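Long-range contacts in iron-chelator utilization protein (Thermobifida fusca TM51, PDB 4YHB), which binds FAD and probably works as a flavin-dependent reductase that releases iron from ferric siderophores: residues Y13-R18 against G127-R132; I28-V33 against D176-Q181; A170-A175 against I191-R196. All blocks are in the same frame, centred on the assembly; numbering follows the deposited sequence.

Interaction 1: Y13-R18 against G127-R132; sequences YPLKSR and GVLGPR
The carbonyl oxygen of Tyr13 takes a short bond from the guanidinium of Arg132, NH2 to O 2.6 Å, just beyond the ends of strands 17-29 and 125-129, which pair antiparallel and close the FAD-binding barrel. Tyr13 O lies near the guanidinium plane, at the group's edge, and the N-H...O angle of 156° is fairly straight. The same residue pair is tied a second time through the backbone, Tyr13 N donating to Arg132 O. Arg132 reaches back because its chain bends twice, CD turned aside at chi2 68° and NE at chi3 -85°. NH2 also forms a salt bridge with Asp74. Leu15 lies across the guanidinium at about a right angle, its CD1 over the centre of one face. An alanine in place of Arg132 would probably leave Tyr13 O without this bond and Asp74 without this charged partner, and uncover Leu15 CD1 on that side. On its other flank Leu15 packs on Leu129, CG to CD1 3.7 Å. The Tyr13 ring turns its edge to Pro131 O, CD1 to O 3.4 Å, while its hydroxyl bonds to Asp48. A cis peptide links Gly130 to Pro131, and the two segments are joined here largely through water: one water donates to Pro14 O and Pro131 O, a second accepts from Lys16 N and Gly130 N. Regular pairing returns at Arg18 and Val128, a hydrogen-bonded pair with Val128 N to Arg18 O at 2.7 Å. The Arg18 guanidinium bonds through NH2 to Ala43 O, and its NH1 donates in plane to a third water, NH1 to water O 2.8 Å.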
ATOM      1  N   TYR A  13      -7.635  -3.538 -15.798  1.00 28.68           N
ATOM      2  CA  TYR A  13      -8.730  -4.402 -15.371  1.00 28.55           C
ATOM      3  C   TYR A  13     -10.045  -3.704 -15.653  1.00 27.47           C
ATOM      4  O   TYR A  13     -10.124  -2.473 -15.555  1.00 30.24           O
ATOM      5  CB  TYR A  13      -8.672  -4.704 -13.876  1.00 29.74           C
ATOM      6  CG  TYR A  13      -7.464  -5.446 -13.367  1.00 32.86           C
ATOM      7  CD1 TYR A  13      -6.981  -5.193 -12.090  1.00 28.44           C
ATOM      8  CD2 TYR A  13      -6.848  -6.440 -14.121  1.00 32.72           C
ATOM      9  CE1 TYR A  13      -5.897  -5.878 -11.589  1.00 28.78           C
ATOM     10  CE2 TYR A  13      -5.757  -7.138 -13.629  1.00 33.15           C
ATOM     11  CZ  TYR A  13      -5.289  -6.850 -12.355  1.00 30.71           C
ATOM     12  OH  TYR A  13      -4.215  -7.526 -11.841  1.00 26.64           O
ATOM     13  N   PRO A  14     -11.091  -4.479 -15.962  1.00 29.31           N
ATOM     14  CA  PRO A  14     -12.434  -3.892 -16.016  1.00 29.88           C
ATOM     15  C   PRO A  14     -12.893  -3.420 -14.632  1.00 30.31           C
ATOM     16  O   PRO A  14     -12.663  -4.083 -13.616  1.00 28.41           O
ATOM     17  CB  PRO A  14     -13.308  -5.037 -16.534  1.00 30.71           C
ATOM     18  CG  PRO A  14     -12.548  -6.282 -16.236  1.00 38.71           C
ATOM     19  CD  PRO A  14     -11.090  -5.916 -16.286  1.00 34.19           C
ATOM     20  N   LEU A  15     -13.532  -2.262 -14.607  1.00 24.02           N
ATOM     21  CA  LEU A  15     -13.991  -1.639 -13.372  1.00 24.78           C
ATOM     22  C   LEU A  15     -15.348  -2.192 -12.966  1.00 28.59           C
ATOM     23  O   LEU A  15     -16.217  -2.373 -13.816  1.00 28.51           O
ATOM     24  CB  LEU A  15     -14.075  -0.118 -13.570  1.00 25.81           C
ATOM     25  CG  LEU A  15     -13.643   0.833 -12.460  1.00 33.25           C
ATOM     26  CD1 LEU A  15     -12.289   0.427 -11.904  1.00 27.18           C
ATOM     27  CD2 LEU A  15     -13.604   2.270 -12.993  1.00 29.92           C
ATOM     28  N   LYS A  16     -15.545  -2.478 -11.683  1.00 24.32           N
ATOM     29  CA  LYS A  16     -16.893  -2.790 -11.205  1.00 31.81           C
ATOM     30  C   LYS A  16     -17.044  -2.387  -9.746  1.00 28.92           C
ATOM     31  O   LYS A  16     -16.087  -2.432  -8.964  1.00 29.21           O
ATOM     32  CB  LYS A  16     -17.241  -4.282 -11.404  1.00 34.58           C
ATOM     33  CG  LYS A  16     -18.632  -4.650 -10.855  1.00 46.22           C
ATOM     34  CD  LYS A  16     -19.168  -5.986 -11.365  1.00 56.83           C
ATOM     35  CE  LYS A  16     -20.665  -6.139 -11.050  1.00 64.25           C
ATOM     36  NZ  LYS A  16     -21.063  -5.502  -9.750  1.00 65.57           N
ATOM     37  N   SER A  17     -18.250  -1.957  -9.396  1.00 26.57           N
ATOM     38  CA  SER A  17     -18.554  -1.543  -8.040  1.00 25.13           C
ATOM     39  C   SER A  17     -18.871  -2.783  -7.227  1.00 31.52           C
ATOM     40  O   SER A  17     -19.824  -3.493  -7.522  1.00 26.60           O
ATOM     41  CB  SER A  17     -19.726  -0.556  -8.029  1.00 29.20           C
ATOM     42  OG  SER A  17     -20.091  -0.188  -6.710  1.00 31.33           O
ATOM     43  N   ARG A  18     -18.056  -3.058  -6.218  1.00 25.70           N
ATOM     44  CA  ARG A  18     -18.282  -4.212  -5.368  1.00 22.93           C
ATOM     45  C   ARG A  18     -18.650  -3.771  -3.963  1.00 25.77           C
ATOM     46  O   ARG A  18     -18.111  -2.784  -3.444  1.00 27.62           O
ATOM     47  CB  ARG A  18     -17.041  -5.119  -5.338  1.00 21.39           C
ATOM     48  CG  ARG A  18     -16.654  -5.697  -6.690  1.00 26.19           C
ATOM     49  CD  ARG A  18     -15.450  -6.640  -6.595  1.00 28.58           C
ATOM     50  NE  ARG A  18     -15.373  -7.493  -7.779  1.00 27.06           N
ATOM     51  CZ  ARG A  18     -14.822  -7.118  -8.931  1.00 32.64           C
ATOM     52  NH1 ARG A  18     -14.298  -5.906  -9.049  1.00 30.38           N
ATOM     53  NH2 ARG A  18     -14.803  -7.947  -9.969  1.00 33.77           N
ATOM     54  N   GLY A 127     -17.592  -0.316   0.238  1.00 17.84           N
ATOM     55  CA  GLY A 127     -17.557  -0.293  -1.215  1.00 17.58           C
ATOM     56  C   GLY A 127     -16.117  -0.514  -1.652  1.00 22.00           C
ATOM     57  O   GLY A 127     -15.180   0.026  -1.051  1.00 15.92           O
ATOM     58  N   VAL A 128     -15.927  -1.326  -2.683  1.00 19.54           N
ATOM     59  CA  VAL A 128     -14.587  -1.619  -3.173  1.00 15.87           C
ATOM     60  C   VAL A 128     -14.516  -1.353  -4.667  1.00 21.84           C
ATOM     61  O   VAL A 128     -15.202  -2.017  -5.470  1.00 22.59           O
ATOM     62  CB  VAL A 128     -14.180  -3.076  -2.873  1.00 19.99           C
ATOM     63  CG1 VAL A 128     -12.777  -3.347  -3.396  1.00 25.26           C
ATOM     64  CG2 VAL A 128     -14.260  -3.346  -1.356  1.00 21.31           C
ATOM     65  N   LEU A 129     -13.706  -0.367  -5.048  1.00 19.86           N
ATOM     66  CA  LEU A 129     -13.560  -0.016  -6.460  1.00 21.27           C
ATOM     67  C   LEU A 129     -12.152  -0.323  -6.972  1.00 21.64           C
ATOM     68  O   LEU A 129     -11.151   0.074  -6.364  1.00 20.64           O
ATOM     69  CB  LEU A 129     -13.903   1.464  -6.680  1.00 19.70           C
ATOM     70  CG  LEU A 129     -13.806   1.980  -8.125  1.00 21.04           C
ATOM     71  CD1 LEU A 129     -14.866   1.310  -9.013  1.00 21.37           C
ATOM     72  CD2 LEU A 129     -13.957   3.494  -8.150  1.00 23.88           C
ATOM     73  N   GLY A 130     -12.075  -1.030  -8.099  1.00 21.80           N
ATOM     74  CA  GLY A 130     -10.796  -1.402  -8.664  1.00 21.74           C
ATOM     75  C   GLY A 130     -10.313  -2.782  -8.241  1.00 20.05           C
ATOM     76  O   GLY A 130     -11.099  -3.569  -7.722  1.00 21.86           O
ATOM     77  N   PRO A 131      -9.017  -3.079  -8.440  1.00 21.17           N
ATOM     78  CA  PRO A 131      -7.965  -2.188  -8.943  1.00 21.03           C
ATOM     79  C   PRO A 131      -8.238  -1.759 -10.376  1.00 22.71           C
ATOM     80  O   PRO A 131      -8.856  -2.517 -11.108  1.00 22.94           O
ATOM     81  CB  PRO A 131      -6.699  -3.054  -8.884  1.00 20.82           C
ATOM     82  CG  PRO A 131      -7.037  -4.183  -7.986  1.00 21.04           C
ATOM     83  CD  PRO A 131      -8.497  -4.431  -8.187  1.00 20.44           C
ATOM     84  N   ARG A 132      -7.826  -0.552 -10.734  1.00 22.13           N
ATOM     85  CA  ARG A 132      -8.020  -0.041 -12.085  1.00 26.22           C
ATOM     86  C   ARG A 132      -7.213  -0.888 -13.073  1.00 26.78           C
ATOM     87  O   ARG A 132      -7.577  -1.053 -14.246  1.00 29.10           O
ATOM     88  CB  ARG A 132      -7.607   1.431 -12.136  1.00 26.80           C
ATOM     89  CG  ARG A 132      -7.589   2.074 -13.527  1.00 29.32           C
ATOM     90  CD  ARG A 132      -8.977   2.229 -14.131  1.00 28.90           C
ATOM     91  NE  ARG A 132      -9.434   1.029 -14.832  1.00 26.94           N
ATOM     92  CZ  ARG A 132     -10.494   1.015 -15.638  1.00 33.60           C
ATOM     93  NH1 ARG A 132     -11.174   2.138 -15.829  1.00 27.74           N
ATOM     94  NH2 ARG A 132     -10.875  -0.108 -16.246  1.00 29.19           N
TER
HETATM   95  O   HOH W   1     -11.436  -3.814 -11.188  1.00 29.94           O
HETATM   96  O   HOH W   2     -13.629  -2.564  -9.954  1.00 26.87           O
HETATM   97  O   HOH W   3     -13.759  -3.742  -7.322  1.00 23.55           O

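Interaction 2: I28-V33 against D176-Q181; sequences ITPRMV and DAAEEQ
Glu179 carries the contact, its carboxylate tucked against the turn 29-32. Its chain folds at chi2 (-63°), which places CD and so turns the carboxylate back toward that turn. Thr29 OG1 donates to Glu179 OE1 at 2.6 Å, arriving from above the carboxylate plane, 39° out of it. Glu179 OE2 receives Arg31 NH1 at 3.2 Å, on its anti side, and Arg31 N adds weak bonds to both oxygens. Pro30 slides past in the opposite direction, its CB 3.3 Å from Glu179 OE2. The Arg31 guanidinium, turned 82° from the Glu179 carboxylate, shares NH1 with Asp176 OD2 at 2.9 Å, so one positive group bridges two acids and would probably ease their mutual repulsion. In the second shell, Asp176 OD1 accepts from Ala178 N in an Asx turn just ahead of the 3-10 segment 177-179, which helps to set the carboxylate's position. A water donates to Thr29 OG1 and Glu179 O and accepts from Gln181 NE2. On the barrel side a type I beta turn runs from Thr29 to Met32, and Ile28 and Thr29 together face Met32 as a classic beta bulge. The whole is a salt-bridge network between the FAD-binding barrel and the NAD-binding-like domain, joining hairpin turn to loop.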
ATOM      1  N   ILE A  28      -2.660  -7.263  13.967  1.00 20.04           N
ATOM      2  CA  ILE A  28      -1.333  -7.853  13.872  1.00 22.10           C
ATOM      3  C   ILE A  28      -0.285  -7.095  14.693  1.00 25.18           C
ATOM      4  O   ILE A  28       0.613  -7.713  15.248  1.00 25.71           O
ATOM      5  CB  ILE A  28      -0.867  -7.948  12.415  1.00 24.58           C
ATOM      6  CG1 ILE A  28      -1.016  -6.596  11.717  1.00 26.95           C
ATOM      7  CG2 ILE A  28      -1.689  -9.013  11.641  1.00 27.89           C
ATOM      8  CD1 ILE A  28      -0.505  -6.605  10.283  1.00 31.14           C
ATOM      9  N   THR A  29      -0.387  -5.771  14.767  1.00 22.42           N
ATOM     10  CA  THR A  29       0.469  -4.978  15.658  1.00 21.83           C
ATOM     11  C   THR A  29      -0.433  -3.923  16.282  1.00 22.57           C
ATOM     12  O   THR A  29      -1.578  -3.754  15.827  1.00 21.84           O
ATOM     13  CB  THR A  29       1.667  -4.313  14.917  1.00 21.56           C
ATOM     14  OG1 THR A  29       1.183  -3.397  13.925  1.00 23.76           O
ATOM     15  CG2 THR A  29       2.560  -5.357  14.257  1.00 24.62           C
ATOM     16  N   PRO A  30       0.049  -3.220  17.323  1.00 21.48           N
ATOM     17  CA  PRO A  30      -0.817  -2.224  17.959  1.00 21.37           C
ATOM     18  C   PRO A  30      -1.423  -1.173  17.016  1.00 22.69           C
ATOM     19  O   PRO A  30      -2.570  -0.788  17.249  1.00 23.76           O
ATOM     20  CB  PRO A  30       0.118  -1.559  18.970  1.00 25.41           C
ATOM     21  CG  PRO A  30       1.043  -2.634  19.359  1.00 21.68           C
ATOM     22  CD  PRO A  30       1.284  -3.440  18.116  1.00 21.94           C
ATOM     23  N   ARG A  31      -0.700  -0.741  15.983  1.00 17.91           N
ATOM     24  CA  ARG A  31      -1.198   0.301  15.078  1.00 20.19           C
ATOM     25  C   ARG A  31      -1.548  -0.179  13.665  1.00 19.31           C
ATOM     26  O   ARG A  31      -1.665   0.633  12.747  1.00 17.18           O
ATOM     27  CB  ARG A  31      -0.172   1.418  14.949  1.00 19.51           C
ATOM     28  CG  ARG A  31       0.205   2.066  16.281  1.00 20.26           C
ATOM     29  CD  ARG A  31       1.434   2.929  16.045  1.00 24.62           C
ATOM     30  NE  ARG A  31       1.826   3.758  17.183  1.00 27.66           N
ATOM     31  CZ  ARG A  31       2.604   3.350  18.171  1.00 29.06           C
ATOM     32  NH1 ARG A  31       3.041   2.094  18.183  1.00 31.67           N
ATOM     33  NH2 ARG A  31       2.943   4.201  19.146  1.00 25.55           N
ATOM     34  N   MET A  32      -1.677  -1.487  13.485  1.00 17.95           N
ATOM     35  CA  MET A  32      -2.068  -2.026  12.189  1.00 21.13           C
ATOM     36  C   MET A  32      -3.071  -3.161  12.331  1.00 19.69           C
ATOM     37  O   MET A  32      -2.901  -4.061  13.159  1.00 22.32           O
ATOM     38  CB  MET A  32      -0.851  -2.517  11.396  1.00 20.65           C
ATOM     39  CG  MET A  32      -1.222  -2.770   9.935  1.00 30.91           C
ATOM     40  SD  MET A  32       0.054  -2.410   8.736  1.00 48.12           S
ATOM     41  CE  MET A  32       0.458  -0.707   9.111  1.00 91.21           C
ATOM     42  N   VAL A  33      -4.115  -3.115  11.513  1.00 19.53           N
ATOM     43  CA  VAL A  33      -5.143  -4.134  11.560  1.00 18.32           C
ATOM     44  C   VAL A  33      -5.317  -4.735  10.168  1.00 19.77           C
ATOM     45  O   VAL A  33      -5.365  -4.018   9.161  1.00 20.93           O
ATOM     46  CB  VAL A  33      -6.474  -3.566  12.102  1.00 20.82           C
ATOM     47  CG1 VAL A  33      -7.051  -2.497  11.169  1.00 21.63           C
ATOM     48  CG2 VAL A  33      -7.469  -4.685  12.310  1.00 21.57           C
ATOM     49  N   ASP A 176       7.530   2.257  16.371  1.00 22.49           N
ATOM     50  CA  ASP A 176       8.400   1.716  17.420  1.00 23.43           C
ATOM     51  C   ASP A 176       8.559   0.218  17.220  1.00 27.74           C
ATOM     52  O   ASP A 176       7.982  -0.342  16.273  1.00 22.83           O
ATOM     53  CB  ASP A 176       7.845   2.015  18.822  1.00 21.83           C
ATOM     54  CG  ASP A 176       6.416   1.502  19.030  1.00 26.09           C
ATOM     55  OD1 ASP A 176       6.108   0.346  18.657  1.00 24.79           O
ATOM     56  OD2 ASP A 176       5.594   2.267  19.587  1.00 26.39           O
ATOM     57  N   ALA A 177       9.280  -0.439  18.138  1.00 20.45           N
ATOM     58  CA  ALA A 177       9.637  -1.851  17.979  1.00 20.80           C
ATOM     59  C   ALA A 177       8.438  -2.801  17.988  1.00 23.19           C
ATOM     60  O   ALA A 177       8.504  -3.905  17.433  1.00 25.04           O
ATOM     61  CB  ALA A 177      10.636  -2.264  19.071  1.00 25.12           C
ATOM     62  N   ALA A 178       7.337  -2.376  18.602  1.00 21.30           N
ATOM     63  CA  ALA A 178       6.143  -3.215  18.685  1.00 24.08           C
ATOM     64  C   ALA A 178       5.434  -3.320  17.347  1.00 22.73           C
ATOM     65  O   ALA A 178       4.523  -4.130  17.185  1.00 23.00           O
ATOM     66  CB  ALA A 178       5.179  -2.677  19.740  1.00 27.16           C
ATOM     67  N   GLU A 179       5.845  -2.491  16.394  1.00 21.88           N
ATOM     68  CA  GLU A 179       5.200  -2.450  15.088  1.00 22.83           C
ATOM     69  C   GLU A 179       5.931  -3.293  14.044  1.00 23.61           C
ATOM     70  O   GLU A 179       5.492  -3.378  12.898  1.00 22.47           O
ATOM     71  CB  GLU A 179       5.084  -1.004  14.608  1.00 22.59           C
ATOM     72  CG  GLU A 179       4.206  -0.140  15.501  1.00 23.85           C
ATOM     73  CD  GLU A 179       2.757  -0.626  15.543  1.00 25.02           C
ATOM     74  OE1 GLU A 179       2.228  -1.093  14.499  1.00 25.64           O
ATOM     75  OE2 GLU A 179       2.146  -0.530  16.622  1.00 24.26           O
ATOM     76  N   GLU A 180       7.048  -3.904  14.430  1.00 22.94           N
ATOM     77  CA  GLU A 180       7.779  -4.795  13.526  1.00 21.70           C
ATOM     78  C   GLU A 180       6.948  -6.025  13.200  1.00 24.22           C
ATOM     79  O   GLU A 180       6.199  -6.510  14.041  1.00 26.63           O
ATOM     80  CB  GLU A 180       9.119  -5.206  14.147  1.00 24.03           C
ATOM     81  CG  GLU A 180      10.028  -4.018  14.354  1.00 19.02           C
ATOM     82  CD  GLU A 180      11.343  -4.362  15.035  1.00 25.37           C
ATOM     83  OE1 GLU A 180      11.636  -5.558  15.213  1.00 29.19           O
ATOM     84  OE2 GLU A 180      12.088  -3.420  15.377  1.00 26.86           O
ATOM     85  N   GLN A 181       7.076  -6.518  11.973  1.00 22.91           N
ATOM     86  CA  GLN A 181       6.369  -7.716  11.541  1.00 24.34           C
ATOM     87  C   GLN A 181       7.352  -8.825  11.196  1.00 24.14           C
ATOM     88  O   GLN A 181       8.493  -8.562  10.842  1.00 30.56           O
ATOM     89  CB  GLN A 181       5.476  -7.405  10.325  1.00 22.54           C
ATOM     90  CG  GLN A 181       4.481  -6.281  10.567  1.00 24.22           C
ATOM     91  CD  GLN A 181       3.562  -6.047   9.367  1.00 26.84           C
ATOM     92  OE1 GLN A 181       3.498  -6.866   8.455  1.00 27.95           O
ATOM     93  NE2 GLN A 181       2.853  -4.929   9.372  1.00 20.92           N
TER
HETATM   94  O   HOH W   4       3.082  -3.091  11.661  1.00 26.14           O

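Interaction 3: A170-A175 against I191-R196; sequences AFFEVA and ITWLHR
Strands 170-174 and 191-195 run parallel, 4.6 Å apart at their axes' closest approach and 25° from exact alignment, in register from Ala170 beside Ile191 to Val174 beside His195. The backbone ladder passes from Thr192 N to Ala170 O, Phe172 N to Thr192 O, Leu194 N to Phe172 O and Val174 N to Leu194 O, and Arg196 N to Val174 O carries it one step past the strand end. CA-H...O contacts to carbonyls of the same ladder, such as Glu173 CA to Leu194 O at 3.3 Å, accompany it. On the sheet face of Phe172, Trp193 and Val174, the two aromatic rings meet obliquely, the centroids of the Phe172 ring and the six-membered ring of Trp193 5.2 Å apart and the planes at 57°. Phe172 CD2 rises over the indole face near its rim, while Phe172 CB touches Trp193 CE3 at 3.6 Å. Val174 CG1 comes to the indole edge, 3.9 Å from CZ3, and Ile191 CG2 meets Phe172 CD2 at the same distance. Val174 and His195 lie side by side, CG2 at the imidazole edge, and His195 has Glu180 as its polar partner. The opposite face carries Phe171 alongside Thr192, CD1 to CB 3.7 Å. Farther on, CG of Glu173 is anti to the backbone N (chi1 175°) and the chain runs extended from there; OE2 meets Arg196 NH1 in a salt bridge of 3.0 Å, nearly in the guanidinium plane. The backbone of Val174 and Ala175 lies over one face of that guanidinium, and its NH2 reaches Glu149 in a second salt bridge. Within the five-stranded parallel sheet of this NAD-binding-like domain, 190-195 is an outermost strand; helix 152-161 packs on Phe172 and Trp193, helix 206-212 covers Phe171, Glu173 and Leu194 on the other face, and strand 142-147 bonds to the far side of 170-174.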
ATOM      1  N   ALA A 170      15.873  -3.919   2.722  1.00 26.13           N
ATOM      2  CA  ALA A 170      14.651  -3.182   3.039  1.00 25.22           C
ATOM      3  C   ALA A 170      14.812  -2.309   4.275  1.00 25.54           C
ATOM      4  O   ALA A 170      15.457  -2.693   5.252  1.00 25.77           O
ATOM      5  CB  ALA A 170      13.475  -4.153   3.224  1.00 25.16           C
ATOM      6  N   PHE A 171      14.232  -1.119   4.204  1.00 21.83           N
ATOM      7  CA  PHE A 171      14.180  -0.196   5.323  1.00 27.66           C
ATOM      8  C   PHE A 171      12.721   0.194   5.555  1.00 22.09           C
ATOM      9  O   PHE A 171      12.103   0.828   4.719  1.00 21.22           O
ATOM     10  CB  PHE A 171      15.039   1.034   5.050  1.00 27.60           C
ATOM     11  CG  PHE A 171      16.501   0.725   4.909  1.00 31.13           C
ATOM     12  CD1 PHE A 171      17.287   0.511   6.033  1.00 29.11           C
ATOM     13  CD2 PHE A 171      17.084   0.631   3.661  1.00 33.50           C
ATOM     14  CE1 PHE A 171      18.641   0.219   5.915  1.00 36.48           C
ATOM     15  CE2 PHE A 171      18.444   0.340   3.533  1.00 36.42           C
ATOM     16  CZ  PHE A 171      19.216   0.128   4.661  1.00 33.06           C
ATOM     17  N   PHE A 172      12.171  -0.219   6.686  1.00 22.42           N
ATOM     18  CA  PHE A 172      10.775   0.050   6.999  1.00 19.31           C
ATOM     19  C   PHE A 172      10.683   0.976   8.208  1.00 22.39           C
ATOM     20  O   PHE A 172      11.135   0.622   9.301  1.00 24.68           O
ATOM     21  CB  PHE A 172      10.039  -1.260   7.271  1.00 18.61           C
ATOM     22  CG  PHE A 172       9.988  -2.183   6.089  1.00 22.33           C
ATOM     23  CD1 PHE A 172       9.833  -1.679   4.806  1.00 24.39           C
ATOM     24  CD2 PHE A 172      10.089  -3.558   6.260  1.00 22.34           C
ATOM     25  CE1 PHE A 172       9.777  -2.534   3.702  1.00 22.27           C
ATOM     26  CE2 PHE A 172      10.030  -4.421   5.160  1.00 24.70           C
ATOM     27  CZ  PHE A 172       9.872  -3.905   3.885  1.00 25.64           C
ATOM     28  N   GLU A 173      10.131   2.166   8.005  1.00 20.30           N
ATOM     29  CA  GLU A 173       9.912   3.110   9.091  1.00 20.64           C
ATOM     30  C   GLU A 173       8.585   2.825   9.775  1.00 23.06           C
ATOM     31  O   GLU A 173       7.540   2.818   9.127  1.00 20.02           O
ATOM     32  CB  GLU A 173       9.924   4.538   8.565  1.00 22.86           C
ATOM     33  CG  GLU A 173       9.592   5.605   9.600  1.00 25.08           C
ATOM     34  CD  GLU A 173       9.169   6.898   8.934  1.00 34.99           C
ATOM     35  OE1 GLU A 173       9.712   7.188   7.844  1.00 36.61           O
ATOM     36  OE2 GLU A 173       8.287   7.609   9.471  1.00 34.45           O
ATOM     37  N   VAL A 174       8.628   2.580  11.077  1.00 21.15           N
ATOM     38  CA  VAL A 174       7.415   2.311  11.850  1.00 22.62           C
ATOM     39  C   VAL A 174       7.500   3.109  13.147  1.00 24.82           C
ATOM     40  O   VAL A 174       8.545   3.702  13.443  1.00 20.29           O
ATOM     41  CB  VAL A 174       7.235   0.796  12.156  1.00 21.57           C
ATOM     42  CG1 VAL A 174       6.961   0.008  10.870  1.00 20.07           C
ATOM     43  CG2 VAL A 174       8.476   0.238  12.893  1.00 21.50           C
ATOM     44  N   ALA A 175       6.418   3.111  13.923  1.00 21.71           N
ATOM     45  CA  ALA A 175       6.341   3.956  15.115  1.00 23.72           C
ATOM     46  C   ALA A 175       7.358   3.564  16.173  1.00 24.15           C
ATOM     47  O   ALA A 175       7.959   4.437  16.801  1.00 24.65           O
ATOM     48  CB  ALA A 175       4.938   3.912  15.705  1.00 23.07           C
ATOM     49  N   ILE A 191      16.581  -6.874   6.355  1.00 29.11           N
ATOM     50  CA  ILE A 191      15.430  -6.042   6.655  1.00 28.26           C
ATOM     51  C   ILE A 191      15.673  -5.241   7.919  1.00 29.70           C
ATOM     52  O   ILE A 191      15.898  -5.802   8.988  1.00 26.08           O
ATOM     53  CB  ILE A 191      14.164  -6.891   6.813  1.00 29.65           C
ATOM     54  CG1 ILE A 191      13.882  -7.663   5.524  1.00 32.80           C
ATOM     55  CG2 ILE A 191      12.986  -6.009   7.196  1.00 29.53           C
ATOM     56  CD1 ILE A 191      12.838  -8.739   5.685  1.00 38.69           C
ATOM     57  N   THR A 192      15.647  -3.923   7.788  1.00 26.29           N
ATOM     58  CA  THR A 192      15.909  -3.049   8.913  1.00 27.74           C
ATOM     59  C   THR A 192      14.665  -2.268   9.264  1.00 26.79           C
ATOM     60  O   THR A 192      14.059  -1.613   8.411  1.00 25.00           O
ATOM     61  CB  THR A 192      17.062  -2.080   8.614  1.00 29.74           C
ATOM     62  OG1 THR A 192      18.234  -2.840   8.309  1.00 27.16           O
ATOM     63  CG2 THR A 192      17.342  -1.183   9.805  1.00 26.34           C
ATOM     64  N   TRP A 193      14.276  -2.355  10.524  1.00 24.74           N
ATOM     65  CA  TRP A 193      13.138  -1.606  11.008  1.00 23.84           C
ATOM     66  C   TRP A 193      13.649  -0.322  11.642  1.00 25.68           C
ATOM     67  O   TRP A 193      14.465  -0.352  12.571  1.00 27.37           O
ATOM     68  CB  TRP A 193      12.325  -2.447  12.001  1.00 22.53           C
ATOM     69  CG  TRP A 193      11.778  -3.704  11.384  1.00 23.51           C
ATOM     70  CD1 TRP A 193      12.372  -4.940  11.358  1.00 22.91           C
ATOM     71  CD2 TRP A 193      10.526  -3.848  10.689  1.00 22.56           C
ATOM     72  NE1 TRP A 193      11.565  -5.837  10.687  1.00 23.26           N
ATOM     73  CE2 TRP A 193      10.431  -5.193  10.271  1.00 23.20           C
ATOM     74  CE3 TRP A 193       9.482  -2.969  10.384  1.00 21.44           C
ATOM     75  CZ2 TRP A 193       9.331  -5.677   9.565  1.00 23.94           C
ATOM     76  CZ3 TRP A 193       8.390  -3.453   9.689  1.00 19.43           C
ATOM     77  CH2 TRP A 193       8.326  -4.795   9.284  1.00 22.84           C
ATOM     78  N   LEU A 194      13.186   0.808  11.127  1.00 21.62           N
ATOM     79  CA  LEU A 194      13.550   2.106  11.687  1.00 23.37           C
ATOM     80  C   LEU A 194      12.400   2.644  12.530  1.00 25.25           C
ATOM     81  O   LEU A 194      11.243   2.617  12.109  1.00 22.08           O
ATOM     82  CB  LEU A 194      13.896   3.084  10.567  1.00 20.29           C
ATOM     83  CG  LEU A 194      14.996   2.578   9.635  1.00 22.79           C
ATOM     84  CD1 LEU A 194      14.992   3.406   8.354  1.00 24.07           C
ATOM     85  CD2 LEU A 194      16.359   2.631  10.346  1.00 24.59           C
ATOM     86  N   HIS A 195      12.722   3.138  13.715  1.00 21.31           N
ATOM     87  CA  HIS A 195      11.699   3.529  14.681  1.00 23.21           C
ATOM     88  C   HIS A 195      11.640   5.034  14.880  1.00 26.01           C
ATOM     89  O   HIS A 195      12.651   5.668  15.181  1.00 21.30           O
ATOM     90  CB  HIS A 195      11.959   2.845  16.032  1.00 22.33           C
ATOM     91  CG  HIS A 195      12.184   1.369  15.929  1.00 22.69           C
ATOM     92  ND1 HIS A 195      13.114   0.704  16.698  1.00 26.15           N
ATOM     93  CD2 HIS A 195      11.584   0.426  15.166  1.00 21.52           C
ATOM     94  CE1 HIS A 195      13.083  -0.585  16.406  1.00 28.13           C
ATOM     95  NE2 HIS A 195      12.164  -0.779  15.475  1.00 23.68           N
ATOM     96  N   ARG A 196      10.446   5.603  14.744  1.00 22.34           N
ATOM     97  CA  ARG A 196      10.250   7.029  14.990  1.00 21.77           C
ATOM     98  C   ARG A 196      10.381   7.399  16.466  1.00 23.22           C
ATOM     99  O   ARG A 196      10.693   8.547  16.787  1.00 24.93           O
ATOM    100  CB  ARG A 196       8.884   7.473  14.477  1.00 24.31           C
ATOM    101  CG  ARG A 196       8.812   7.585  12.950  1.00 24.02           C
ATOM    102  CD  ARG A 196       7.556   8.344  12.538  1.00 26.11           C
ATOM    103  NE  ARG A 196       6.350   7.661  12.995  1.00 24.72           N
ATOM    104  CZ  ARG A 196       5.716   6.723  12.295  1.00 28.40           C
ATOM    105  NH1 ARG A 196       6.175   6.355  11.105  1.00 28.39           N
ATOM    106  NH2 ARG A 196       4.626   6.154  12.785  1.00 27.46           N
TER
HETATM  107  O   HOH W   5      18.345  -3.356   5.724  1.00 29.63           O

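In the fold
Interactions 1 and 2 both draw on strand 17-29 of the barrel, yet their centres are 29 Å apart, on opposite sides of the chain's centre. Interaction 1 lies near the metal site, the Arg132 side chain about 6 Å from the zinc ion bound by His53, His265 and His266. Interactions 2 and 3, with centres 11 Å apart, touch directly: Glu180 OE2 is 2.6 Å from His195 NE2, and Arg31 CZ packs 3.4 Å from Ala175 CB. Through the loop 176-181 interaction 2 joins the barrel to the edge region of the parallel sheet. Both lie near the flavin, with Met32 about 6 Å and Arg196 about 7 Å from FAD by their side chains.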